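Local coordinates for catechol 1,2-dioxygenase (Burkholderia ambifaria, PDB 5VXT), which probably catalyses intradiol ring cleavage of catechol by dioxygen, yielding cis,cis-muconate, at a non-haem iron(III) centre, at residues K136-A141 and R207-V212; A145-I150 and G289-A294; T155-K160 and L304-E309; T280-G285 and Y295-F300. All coordinates share one frame; numbering follows the deposited sequence.

Interaction 1: residues K136-A141 and R207-V212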
loop_
_atom_site.group_PDB
_atom_site.type_symbol
_atom_site.label_atom_id
_atom_site.label_comp_id
_atom_site.label_asym_id
_atom_site.label_seq_id
_atom_site.Cartn_x
_atom_site.Cartn_y
_atom_site.Cartn_z
ATOM N N LYS B 136 21.050 -19.934 -26.022
ATOM C CA LYS B 136 20.265 -19.125 -26.947
ATOM C C LYS B 136 18.884 -18.955 -26.331
ATOM O O LYS B 136 18.148 -19.932 -26.163
ATOM C CB LYS B 136 20.175 -19.776 -28.322
ATOM C CG LYS B 136 19.466 -18.907 -29.343
ATOM C CD LYS B 136 19.432 -19.564 -30.707
ATOM C CE LYS B 136 18.872 -18.612 -31.749
ATOM N NZ LYS B 136 17.511 -18.137 -31.389
ATOM N N ILE B 137 18.532 -17.721 -25.982
ATOM C CA ILE B 137 17.398 -17.487 -25.103
ATOM C C ILE B 137 16.231 -16.806 -25.800
ATOM O O ILE B 137 15.170 -16.648 -25.176
ATOM C CB ILE B 137 17.818 -16.695 -23.851
ATOM C CG1 ILE B 137 18.205 -15.267 -24.215
ATOM C CG2 ILE B 137 18.987 -17.385 -23.162
ATOM C CD1 ILE B 137 18.641 -14.438 -23.017
ATOM N N ASP B 138 16.364 -16.425 -27.068
ATOM C CA ASP B 138 15.221 -15.865 -27.791
ATOM C C ASP B 138 14.445 -17.020 -28.422
ATOM O O ASP B 138 14.817 -17.545 -29.473
ATOM C CB ASP B 138 15.657 -14.811 -28.807
ATOM C CG ASP B 138 16.489 -15.371 -29.939
ATOM O OD1 ASP B 138 17.573 -15.932 -29.674
ATOM O OD2 ASP B 138 16.041 -15.240 -31.097
ATOM N N LEU B 139 13.360 -17.426 -27.762
ATOM C CA LEU B 139 12.539 -18.536 -28.226
ATOM C C LEU B 139 11.484 -18.114 -29.234
ATOM O O LEU B 139 11.066 -18.935 -30.058
ATOM C CB LEU B 139 11.846 -19.213 -27.036
ATOM C CG LEU B 139 12.754 -19.731 -25.921
ATOM C CD1 LEU B 139 11.927 -20.281 -24.764
ATOM C CD2 LEU B 139 13.705 -20.786 -26.462
ATOM N N ASP B 140 11.045 -16.858 -29.187
ATOM C CA ASP B 140 9.924 -16.378 -29.981
ATOM C C ASP B 140 10.400 -15.386 -31.031
ATOM O O ASP B 140 11.304 -14.584 -30.778
ATOM C CB ASP B 140 8.867 -15.718 -29.089
ATOM C CG ASP B 140 8.322 -16.661 -28.036
ATOM O OD1 ASP B 140 8.445 -17.886 -28.234
ATOM O OD2 ASP B 140 7.776 -16.183 -27.014
ATOM N N ALA B 141 9.779 -15.446 -32.206
ATOM C CA ALA B 141 10.107 -14.522 -33.282
ATOM C C ALA B 141 9.828 -13.084 -32.861
ATOM O O ALA B 141 8.772 -12.779 -32.295
ATOM C CB ALA B 141 9.304 -14.875 -34.534
ATOM N N ARG B 207 22.976 -15.800 -26.438
ATOM C CA ARG B 207 22.614 -15.413 -27.792
ATOM C C ARG B 207 21.131 -15.084 -27.793
ATOM O O ARG B 207 20.300 -15.920 -27.425
ATOM C CB ARG B 207 22.964 -16.520 -28.782
ATOM C CG ARG B 207 24.453 -16.791 -28.775
ATOM C CD ARG B 207 24.853 -17.955 -29.648
ATOM N NE ARG B 207 26.273 -18.260 -29.485
ATOM C CZ ARG B 207 26.879 -19.309 -30.030
ATOM N NH1 ARG B 207 26.187 -20.156 -30.776
ATOM N NH2 ARG B 207 28.175 -19.509 -29.831
ATOM N N THR B 208 20.806 -13.856 -28.176
ATOM C CA THR B 208 19.480 -13.322 -27.921
ATOM C C THR B 208 19.228 -12.210 -28.932
ATOM O O THR B 208 19.890 -12.149 -29.977
ATOM C CB THR B 208 19.373 -12.858 -26.456
ATOM O OG1 THR B 208 18.075 -12.307 -26.211
ATOM C CG2 THR B 208 20.434 -11.811 -26.128
ATOM N N LEU B 209 18.274 -11.340 -28.629
ATOM C CA LEU B 209 17.955 -10.189 -29.457
ATOM C C LEU B 209 18.019 -8.922 -28.608
ATOM O O LEU B 209 17.922 -8.963 -27.378
ATOM C CB LEU B 209 16.573 -10.337 -30.106
ATOM C CG LEU B 209 16.301 -11.625 -30.889
ATOM C CD1 LEU B 209 14.846 -11.696 -31.342
ATOM C CD2 LEU B 209 17.244 -11.751 -32.086
ATOM N N MET B 210 18.196 -7.796 -29.284
ATOM C CA MET B 210 18.430 -6.529 -28.597
ATOM C C MET B 210 17.155 -6.029 -27.917
ATOM O O MET B 210 16.130 -5.850 -28.589
ATOM C CB MET B 210 18.934 -5.499 -29.610
ATOM C CG MET B 210 19.069 -4.090 -29.063
ATOM S SD MET B 210 20.472 -3.951 -27.952
ATOM C CE MET B 210 21.780 -4.467 -29.055
ATOM N N PRO B 211 17.169 -5.785 -26.607
ATOM C CA PRO B 211 15.981 -5.239 -25.948
ATOM C C PRO B 211 15.803 -3.760 -26.246
ATOM O O PRO B 211 16.724 -3.071 -26.680
ATOM C CB PRO B 211 16.276 -5.450 -24.459
ATOM C CG PRO B 211 17.752 -5.314 -24.379
ATOM C CD PRO B 211 18.277 -5.967 -25.651
ATOM N N VAL B 212 14.586 -3.279 -25.985
ATOM C CA VAL B 212 14.283 -1.854 -25.974
ATOM C C VAL B 212 13.756 -1.511 -24.583
ATOM O O VAL B 212 13.322 -2.382 -23.826
ATOM C CB VAL B 212 13.269 -1.455 -27.069
ATOM C CG1 VAL B 212 11.864 -1.828 -26.651
ATOM C CG2 VAL B 212 13.364 0.035 -27.381
#
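Asp138 CG sits between its backbone N and carbonyl carbon (chi1 66°), which brings CG up to Leu209 CG and Thr208 CA, and Ile137 CG1, in the same kind of position (chi1 68°), lies against Thr208 CB. The contact is a short parallel pairing of strand 134-136 with strand 203-209, at one border of one sheet of the beta-sandwich characteristic of intradiol dioxygenases. Lys136 and Arg207 form the bridge, with both side chains on the same face. Ile137 N gives a hydrogen bond to Arg207 O at 2.9 Å, and Lys136 CA brings a CA-H...O contact to the same oxygen at 3.2 Å, so the carbonyl takes one hydrogen bond and one weaker CA-H contact from successive residues.

Beyond the bridge the chains are held by side chains. Ile137 CG1 lies only 3.5 Å from Thr208 CB, tighter than usual for two carbons, while Thr208 OG1 is hydrogen-bonded to His171. Asp138 crosses Leu209 at about a right angle, its OD2 3.6 Å from Leu209 CG, so that this oxygen rests on aliphatic carbon. Arg207 CB stays near Lys136 CA, but the guanidinium runs away from the contact to a salt bridge with Glu205. Asp138 OD1 also comes within 3.5 Å of Arg207 O, an approach of two oxygens whose repulsion a nearby positive charge would be expected to ease. That charge is the ammonium of Lys136: NZ makes a salt bridge to Asp138 OD1 at 2.8 Å, reaching it from above the carboxylate plane, 41° out of it.

Interaction 2: residues A145-I150 and G289-A294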
loop_
_atom_site.group_PDB
_atom_site.type_symbol
_atom_site.label_atom_id
_atom_site.label_comp_id
_atom_site.label_asym_id
_atom_site.label_seq_id
_atom_site.Cartn_x
_atom_site.Cartn_y
_atom_site.Cartn_z
ATOM N N ALA B 145 13.694 -6.776 -33.501
ATOM C CA ALA B 145 14.952 -6.763 -32.763
ATOM C C ALA B 145 15.989 -7.584 -33.511
ATOM O O ALA B 145 15.705 -8.708 -33.937
ATOM C CB ALA B 145 14.774 -7.313 -31.346
ATOM N N GLY B 146 17.183 -7.023 -33.670
ATOM C CA GLY B 146 18.287 -7.742 -34.269
ATOM C C GLY B 146 18.973 -8.633 -33.262
ATOM O O GLY B 146 18.756 -8.545 -32.045
ATOM N N PRO B 147 19.824 -9.526 -33.765
ATOM C CA PRO B 147 20.498 -10.478 -32.871
ATOM C C PRO B 147 21.583 -9.807 -32.042
ATOM O O PRO B 147 22.286 -8.907 -32.511
ATOM C CB PRO B 147 21.087 -11.516 -33.834
ATOM C CG PRO B 147 21.271 -10.765 -35.117
ATOM C CD PRO B 147 20.146 -9.764 -35.184
ATOM N N LEU B 148 21.722 -10.272 -30.800
ATOM C CA LEU B 148 22.677 -9.731 -29.842
ATOM C C LEU B 148 23.398 -10.878 -29.150
ATOM O O LEU B 148 22.750 -11.803 -28.646
ATOM C CB LEU B 148 21.970 -8.851 -28.796
ATOM C CG LEU B 148 22.812 -8.376 -27.611
ATOM C CD1 LEU B 148 23.788 -7.294 -28.018
ATOM C CD2 LEU B 148 21.907 -7.881 -26.491
ATOM N N VAL B 149 24.730 -10.820 -29.118
ATOM C CA VAL B 149 25.540 -11.800 -28.395
ATOM C C VAL B 149 26.162 -11.115 -27.185
ATOM O O VAL B 149 26.864 -10.106 -27.326
ATOM C CB VAL B 149 26.626 -12.422 -29.285
ATOM C CG1 VAL B 149 27.548 -13.268 -28.433
ATOM C CG2 VAL B 149 25.991 -13.263 -30.363
ATOM N N ILE B 150 25.897 -11.658 -25.996
ATOM C CA ILE B 150 26.514 -11.202 -24.758
ATOM C C ILE B 150 27.435 -12.305 -24.268
ATOM O O ILE B 150 27.006 -13.455 -24.118
ATOM C CB ILE B 150 25.466 -10.865 -23.685
ATOM C CG1 ILE B 150 24.376 -9.963 -24.263
ATOM C CG2 ILE B 150 26.144 -10.212 -22.494
ATOM C CD1 ILE B 150 23.195 -9.766 -23.313
ATOM N N GLY B 289 24.079 -19.810 -35.200
ATOM C CA GLY B 289 22.650 -20.003 -35.088
ATOM C C GLY B 289 21.838 -18.729 -35.065
ATOM O O GLY B 289 20.623 -18.792 -34.839
ATOM N N LEU B 290 22.471 -17.579 -35.287
ATOM C CA LEU B 290 21.778 -16.301 -35.296
ATOM C C LEU B 290 20.981 -16.125 -36.586
ATOM O O LEU B 290 21.305 -16.701 -37.628
ATOM C CB LEU B 290 22.775 -15.153 -35.135
ATOM C CG LEU B 290 23.702 -15.260 -33.922
ATOM C CD1 LEU B 290 24.577 -14.021 -33.788
ATOM C CD2 LEU B 290 22.897 -15.502 -32.653
ATOM N N LYS B 291 19.930 -15.307 -36.503
ATOM C CA LYS B 291 18.985 -15.147 -37.601
ATOM C C LYS B 291 19.485 -14.217 -38.701
ATOM O O LYS B 291 18.768 -14.019 -39.688
ATOM C CB LYS B 291 17.642 -14.636 -37.065
ATOM C CG LYS B 291 17.674 -13.237 -36.468
ATOM C CD LYS B 291 16.264 -12.758 -36.157
ATOM C CE LYS B 291 16.259 -11.351 -35.586
ATOM N NZ LYS B 291 14.884 -10.911 -35.227
ATOM N N ALA B 292 20.686 -13.657 -38.567
ATOM C CA ALA B 292 21.208 -12.719 -39.551
ATOM C C ALA B 292 22.724 -12.671 -39.429
ATOM O O ALA B 292 23.282 -12.952 -38.365
ATOM C CB ALA B 292 20.600 -11.322 -39.369
ATOM N N ASP B 293 23.389 -12.314 -40.535
ATOM C CA ASP B 293 24.850 -12.340 -40.559
ATOM C C ASP B 293 25.443 -11.250 -39.671
ATOM O O ASP B 293 26.344 -11.514 -38.865
ATOM C CB ASP B 293 25.360 -12.198 -41.989
ATOM C CG ASP B 293 26.867 -12.135 -42.053
ATOM O OD1 ASP B 293 27.520 -13.064 -41.523
ATOM O OD2 ASP B 293 27.398 -11.157 -42.620
ATOM N N ALA B 294 24.965 -10.017 -39.815
ATOM C CA ALA B 294 25.415 -8.930 -38.959
ATOM C C ALA B 294 24.725 -9.009 -37.603
ATOM O O ALA B 294 23.521 -9.266 -37.519
ATOM C CB ALA B 294 25.132 -7.581 -39.616
#
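Pro147 presents its ring to the loop 289-294, meeting Leu290, Lys291, Ala292 and Ala294. CG lies 3.6 Å from the carbonyl oxygen of Ala294 and 4.3 Å from Ala292 CB, while the ring's CB faces Leu290 CB at 4.2 Å. Two residues further along the strand, Val149 points the same way, and its CG2 touches Leu290 CD1 at 3.8 Å, the two side chains crossing at about a right angle. Leu290 thus rests against both Pro147 and Val149, and all three also pack on Tyr295, the first residue of the strand that follows the loop.

The polar part of the contact belongs to Lys291. Its CG lies between the backbone N and the carbonyl carbon (chi1 65°), and beyond CG the chain is fully extended, carrying the ammonium past the proline to the backbone before it. NZ gives a short hydrogen bond of 2.7 Å to Ala145 O, arriving almost in line with the C=O (170°); CE follows at 3.2 Å from the same oxygen. CE of this exposed lysine also lies 4.2 Å from Pro147 CD.

The arrangement is that of a long hairpin connection: the loop joining antiparallel strands 280-282 and 295-303 folds back over the start of strand 147-155, one strand further into the same sheet of the dioxygenase beta-sandwich.

Interaction 3: residues T155-K160 and L304-E309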
loop_
_atom_site.group_PDB
_atom_site.type_symbol
_atom_site.label_atom_id
_atom_site.label_comp_id
_atom_site.label_asym_id
_atom_site.label_seq_id
_atom_site.Cartn_x
_atom_site.Cartn_y
_atom_site.Cartn_z
ATOM N N THR B 155 34.942 -14.099 -13.086
ATOM C CA THR B 155 36.159 -14.207 -12.301
ATOM C C THR B 155 35.894 -13.771 -10.868
ATOM O O THR B 155 34.911 -13.084 -10.575
ATOM C CB THR B 155 37.285 -13.346 -12.879
ATOM O OG1 THR B 155 38.316 -13.214 -11.900
ATOM C CG2 THR B 155 36.777 -11.971 -13.206
ATOM N N GLY B 156 36.796 -14.178 -9.972
ATOM C CA GLY B 156 36.851 -13.617 -8.643
ATOM C C GLY B 156 37.687 -12.353 -8.618
ATOM O O GLY B 156 38.191 -11.882 -9.638
ATOM N N LEU B 157 37.847 -11.803 -7.412
ATOM C CA LEU B 157 38.638 -10.587 -7.260
ATOM C C LEU B 157 40.101 -10.780 -7.651
ATOM O O LEU B 157 40.790 -9.795 -7.936
ATOM C CB LEU B 157 38.552 -10.084 -5.822
ATOM C CG LEU B 157 37.251 -9.388 -5.409
ATOM C CD1 LEU B 157 37.288 -9.079 -3.936
ATOM C CD2 LEU B 157 37.035 -8.111 -6.212
ATOM N N ASP B 158 40.591 -12.017 -7.666
ATOM C CA ASP B 158 41.978 -12.295 -8.000
ATOM C C ASP B 158 42.198 -12.535 -9.489
ATOM O O ASP B 158 43.306 -12.898 -9.883
ATOM C CB ASP B 158 42.477 -13.502 -7.202
ATOM C CG ASP B 158 41.689 -14.772 -7.495
ATOM O OD1 ASP B 158 40.747 -14.738 -8.318
ATOM O OD2 ASP B 158 42.013 -15.817 -6.893
ATOM N N GLY B 159 41.168 -12.364 -10.318
ATOM C CA GLY B 159 41.300 -12.549 -11.748
ATOM C C GLY B 159 41.126 -13.968 -12.254
ATOM O O GLY B 159 41.136 -14.173 -13.475
ATOM N N LYS B 160 40.949 -14.964 -11.358
ATOM C CA LYS B 160 40.868 -16.333 -11.850
ATOM C C LYS B 160 39.427 -16.713 -12.190
ATOM O O LYS B 160 38.485 -16.289 -11.505
ATOM C CB LYS B 160 41.428 -17.307 -10.812
ATOM N N LEU B 304 33.296 -11.100 -9.176
ATOM C CA LEU B 304 32.534 -11.421 -7.979
ATOM C C LEU B 304 33.338 -11.089 -6.724
ATOM O O LEU B 304 34.567 -10.977 -6.757
ATOM C CB LEU B 304 32.171 -12.910 -7.974
ATOM C CG LEU B 304 31.564 -13.547 -9.225
ATOM C CD1 LEU B 304 31.130 -14.968 -8.907
ATOM C CD2 LEU B 304 30.375 -12.738 -9.741
ATOM N N THR B 305 32.632 -10.964 -5.599
ATOM C CA THR B 305 33.262 -10.814 -4.295
ATOM C C THR B 305 33.117 -12.095 -3.477
ATOM O O THR B 305 32.186 -12.878 -3.689
ATOM C CB THR B 305 32.671 -9.630 -3.517
ATOM O OG1 THR B 305 31.249 -9.771 -3.432
ATOM C CG2 THR B 305 33.010 -8.327 -4.222
ATOM N N PRO B 306 34.026 -12.347 -2.537
ATOM C CA PRO B 306 33.982 -13.607 -1.790
ATOM C C PRO B 306 33.057 -13.546 -0.585
ATOM O O PRO B 306 32.817 -12.492 0.007
ATOM C CB PRO B 306 35.437 -13.771 -1.334
ATOM C CG PRO B 306 35.870 -12.368 -1.094
ATOM C CD PRO B 306 35.191 -11.532 -2.144
ATOM N N ARG B 307 32.534 -14.714 -0.222
ATOM C CA ARG B 307 31.868 -14.826 1.066
ATOM C C ARG B 307 32.867 -14.527 2.177
ATOM O O ARG B 307 34.071 -14.761 2.032
ATOM C CB ARG B 307 31.276 -16.223 1.247
ATOM C CG ARG B 307 30.116 -16.526 0.320
ATOM C CD ARG B 307 29.577 -17.921 0.571
ATOM N NE ARG B 307 28.226 -18.094 0.045
ATOM C CZ ARG B 307 27.130 -18.108 0.798
ATOM N NH1 ARG B 307 27.221 -17.967 2.115
ATOM N NH2 ARG B 307 25.942 -18.275 0.238
ATOM N N VAL B 308 32.369 -13.987 3.285
ATOM C CA VAL B 308 33.208 -13.664 4.433
ATOM C C VAL B 308 32.848 -14.621 5.559
ATOM O O VAL B 308 31.704 -14.637 6.028
ATOM C CB VAL B 308 33.048 -12.195 4.853
ATOM C CG1 VAL B 308 33.686 -11.953 6.208
ATOM C CG2 VAL B 308 33.725 -11.315 3.821
ATOM N N GLU B 309 33.815 -15.442 5.979
ATOM C CA GLU B 309 33.554 -16.479 6.966
ATOM C C GLU B 309 32.450 -17.416 6.474
ATOM O O GLU B 309 31.646 -17.928 7.254
ATOM C CB GLU B 309 33.201 -15.854 8.327
ATOM C CG GLU B 309 33.289 -16.798 9.515
ATOM C CD GLU B 309 33.312 -16.079 10.857
ATOM O OE1 GLU B 309 34.403 -16.002 11.472
ATOM O OE2 GLU B 309 32.243 -15.596 11.294
#
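An aliphatic branch point rests on a backbone oxygen here: Leu157 CG lies 3.4 Å from Leu304 O, with CD2 also near that oxygen. Leu157 N is just as close to Leu304 O, but the angle is poor and no hydrogen bond forms. The actual backbone link is made two residues earlier, where Leu304 N donates to Thr155 O at 2.9 Å, nearly straight (168°) and in the carbonyl plane. Leu304 CG sits 3.6 Å from this same Thr155 oxygen.

The bond continues the parallel pairing of strands 147-155 and 295-303, neighbours in one sheet of the dioxygenase beta-sandwich. Residues 156-159 then make a type I beta turn. Gly156 O takes two bonds, from Gly159 N across the turn and from Thr155 OG1, the latter 2.6 Å long and directed at a lone pair in the carbonyl plane. Asp158 OD1 accepts from Lys160 N at 3.1 Å in an Asx turn, the N-H coming from above the carboxylate plane.

From this braced turn Leu157 reaches across: its CG is anti to the carbonyl carbon (chi1 -76°), and CD1 touches Pro306 CD at 3.7 Å, the two side chains crossing at about a right angle. Leu304 packs on Ser245 and His248, and Thr305 OG1 is hydrogen-bonded to Arg249 NE, which ties residues 304-309 to another loop.

Interaction 4: residues T280-G285 and Y295-F300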
loop_
_atom_site.group_PDB
_atom_site.type_symbol
_atom_site.label_atom_id
_atom_site.label_comp_id
_atom_site.label_asym_id
_atom_site.label_seq_id
_atom_site.Cartn_x
_atom_site.Cartn_y
_atom_site.Cartn_z
ATOM N N THR B 280 29.586 -3.770 -30.036
ATOM C CA THR B 280 30.359 -3.935 -31.266
ATOM C C THR B 280 29.496 -4.560 -32.358
ATOM O O THR B 280 28.706 -5.467 -32.086
ATOM C CB THR B 280 31.604 -4.825 -31.029
ATOM O OG1 THR B 280 32.609 -4.093 -30.319
ATOM C CG2 THR B 280 32.193 -5.306 -32.331
ATOM N N ALA B 281 29.652 -4.076 -33.595
ATOM C CA ALA B 281 29.088 -4.741 -34.767
ATOM C C ALA B 281 30.008 -5.857 -35.248
ATOM O O ALA B 281 31.223 -5.672 -35.351
ATOM C CB ALA B 281 28.878 -3.744 -35.906
ATOM N N LYS B 282 29.423 -7.013 -35.564
ATOM C CA LYS B 282 30.187 -8.179 -35.987
ATOM C C LYS B 282 29.423 -8.928 -37.071
ATOM O O LYS B 282 28.235 -8.688 -37.302
ATOM C CB LYS B 282 30.501 -9.106 -34.802
ATOM C CG LYS B 282 31.579 -8.558 -33.879
ATOM C CD LYS B 282 31.980 -9.558 -32.813
ATOM C CE LYS B 282 33.246 -9.100 -32.097
ATOM N NZ LYS B 282 33.799 -10.141 -31.180
ATOM N N ALA B 283 30.127 -9.829 -37.751
ATOM C CA ALA B 283 29.566 -10.618 -38.838
ATOM C C ALA B 283 29.782 -12.104 -38.558
ATOM O O ALA B 283 30.409 -12.491 -37.569
ATOM C CB ALA B 283 30.181 -10.216 -40.182
ATOM N N GLY B 284 29.262 -12.941 -39.456
ATOM C CA GLY B 284 29.298 -14.376 -39.254
ATOM C C GLY B 284 28.273 -14.894 -38.268
ATOM O O GLY B 284 28.558 -15.842 -37.530
ATOM N N GLY B 285 27.078 -14.299 -38.237
ATOM C CA GLY B 285 26.092 -14.701 -37.246
ATOM C C GLY B 285 25.499 -16.072 -37.513
ATOM O O GLY B 285 25.201 -16.819 -36.576
ATOM N N TYR B 295 25.496 -8.804 -36.537
ATOM C CA TYR B 295 24.935 -8.842 -35.194
ATOM C C TYR B 295 25.730 -7.926 -34.280
ATOM O O TYR B 295 26.882 -7.583 -34.553
ATOM C CB TYR B 295 24.906 -10.263 -34.619
ATOM C CG TYR B 295 26.261 -10.870 -34.328
ATOM C CD1 TYR B 295 26.827 -10.793 -33.059
ATOM C CD2 TYR B 295 26.966 -11.545 -35.321
ATOM C CE1 TYR B 295 28.064 -11.358 -32.791
ATOM C CE2 TYR B 295 28.198 -12.113 -35.064
ATOM C CZ TYR B 295 28.747 -12.019 -33.804
ATOM O OH TYR B 295 29.976 -12.592 -33.562
ATOM N N GLN B 296 25.088 -7.531 -33.184
ATOM C CA GLN B 296 25.716 -6.698 -32.171
ATOM C C GLN B 296 26.257 -7.579 -31.054
ATOM O O GLN B 296 25.658 -8.600 -30.705
ATOM C CB GLN B 296 24.726 -5.665 -31.623
ATOM C CG GLN B 296 24.533 -4.502 -32.587
ATOM C CD GLN B 296 23.396 -3.584 -32.207
ATOM O OE1 GLN B 296 22.245 -4.009 -32.093
ATOM N NE2 GLN B 296 23.707 -2.308 -32.018
ATOM N N ASP B 297 27.394 -7.175 -30.501
ATOM C CA ASP B 297 28.173 -8.002 -29.593
ATOM C C ASP B 297 28.562 -7.170 -28.383
ATOM O O ASP B 297 29.044 -6.043 -28.533
ATOM C CB ASP B 297 29.412 -8.544 -30.318
ATOM C CG ASP B 297 30.221 -9.493 -29.471
ATOM O OD1 ASP B 297 31.251 -9.067 -28.904
ATOM O OD2 ASP B 297 29.822 -10.671 -29.373
ATOM N N ILE B 298 28.322 -7.698 -27.187
ATOM C CA ILE B 298 28.715 -7.019 -25.959
ATOM C C ILE B 298 29.592 -7.952 -25.149
ATOM O O ILE B 298 29.140 -9.028 -24.737
ATOM C CB ILE B 298 27.505 -6.572 -25.123
ATOM C CG1 ILE B 298 26.606 -5.636 -25.926
ATOM C CG2 ILE B 298 27.994 -5.898 -23.863
ATOM C CD1 ILE B 298 25.474 -5.049 -25.116
ATOM N N GLU B 299 30.828 -7.533 -24.894
ATOM C CA GLU B 299 31.706 -8.255 -23.983
ATOM C C GLU B 299 31.527 -7.673 -22.587
ATOM O O GLU B 299 31.697 -6.467 -22.378
ATOM C CB GLU B 299 33.170 -8.188 -24.427
ATOM C CG GLU B 299 34.121 -8.831 -23.418
ATOM C CD GLU B 299 35.534 -9.028 -23.945
ATOM O OE1 GLU B 299 35.729 -8.991 -25.178
ATOM O OE2 GLU B 299 36.447 -9.225 -23.116
ATOM N N PHE B 300 31.153 -8.518 -21.637
ATOM C CA PHE B 300 30.945 -8.049 -20.276
ATOM C C PHE B 300 31.348 -9.146 -19.311
ATOM O O PHE B 300 30.777 -10.241 -19.334
ATOM C CB PHE B 300 29.496 -7.640 -20.048
ATOM C CG PHE B 300 29.295 -6.856 -18.795
ATOM C CD1 PHE B 300 29.599 -5.505 -18.751
ATOM C CD2 PHE B 300 28.823 -7.471 -17.652
ATOM C CE1 PHE B 300 29.410 -4.775 -17.593
ATOM C CE2 PHE B 300 28.643 -6.745 -16.495
ATOM C CZ PHE B 300 28.942 -5.400 -16.467
#
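Antiparallel strand pairing joins 280-282 to 295-299 at a border of the sheet, where Lys282 and Tyr295 also meet through their side chains. Thr280 with Asp297 and Lys282 with Tyr295 are hydrogen-bonded pairs, each with two backbone hydrogen bonds, among them Asp297 N to Thr280 O at 2.7 Å and Lys282 N to Tyr295 O at 2.8 Å; Ala281 with Gln296 is the non-hydrogen-bonded pair between them. The axes of these short segments run at 133° to each other, short of straight antiparallel.

Tyr295 CG is placed between its backbone N and carbonyl carbon (chi1 68°), on the side of residues 282-285. Lys282 CB lies over one face in a CH-pi contact, 3.9 Å from the ring centroid and offset toward the rim at CZ. Ala283 O approaches the ring edge, 3.4 Å from CE2, and Gly285 CA lies obliquely, 3.8 Å from CD2.

Lys282 runs on, extended, with CD 3.7 Å from Asp297 CB. Its NZ makes a long salt bridge to Asp297 OD1 at 3.6 Å. That oxygen is also hydrogen-bonded to His151 NE2 of strand 147-155, and the nearby ammonium would be expected to favour the ionised form of Asp297.

Interactions 1, 2 and 4 follow one another across a single sheet, with strand order 134-136, 203-209, 147-155, 295-303, 280-282. The centres of 1 and 2, and of 2 and 4, are about 8 Å apart; 1 and 4 are about 14 Å apart. Thr208 O to Leu148 N (2.7 Å) joins 1 to 2, and Val149 O to Ile298 N (2.8 Å) joins 2 to 4, both probable hydrogen bonds. Interaction 3 lies at the far end of strands 147-155 and 295-303, its centre about 28 to 32 Å from those of the others. The side chain of Ile137 in interaction 1 is about 12 Å from the iron bound by Tyr178, His238 and His240.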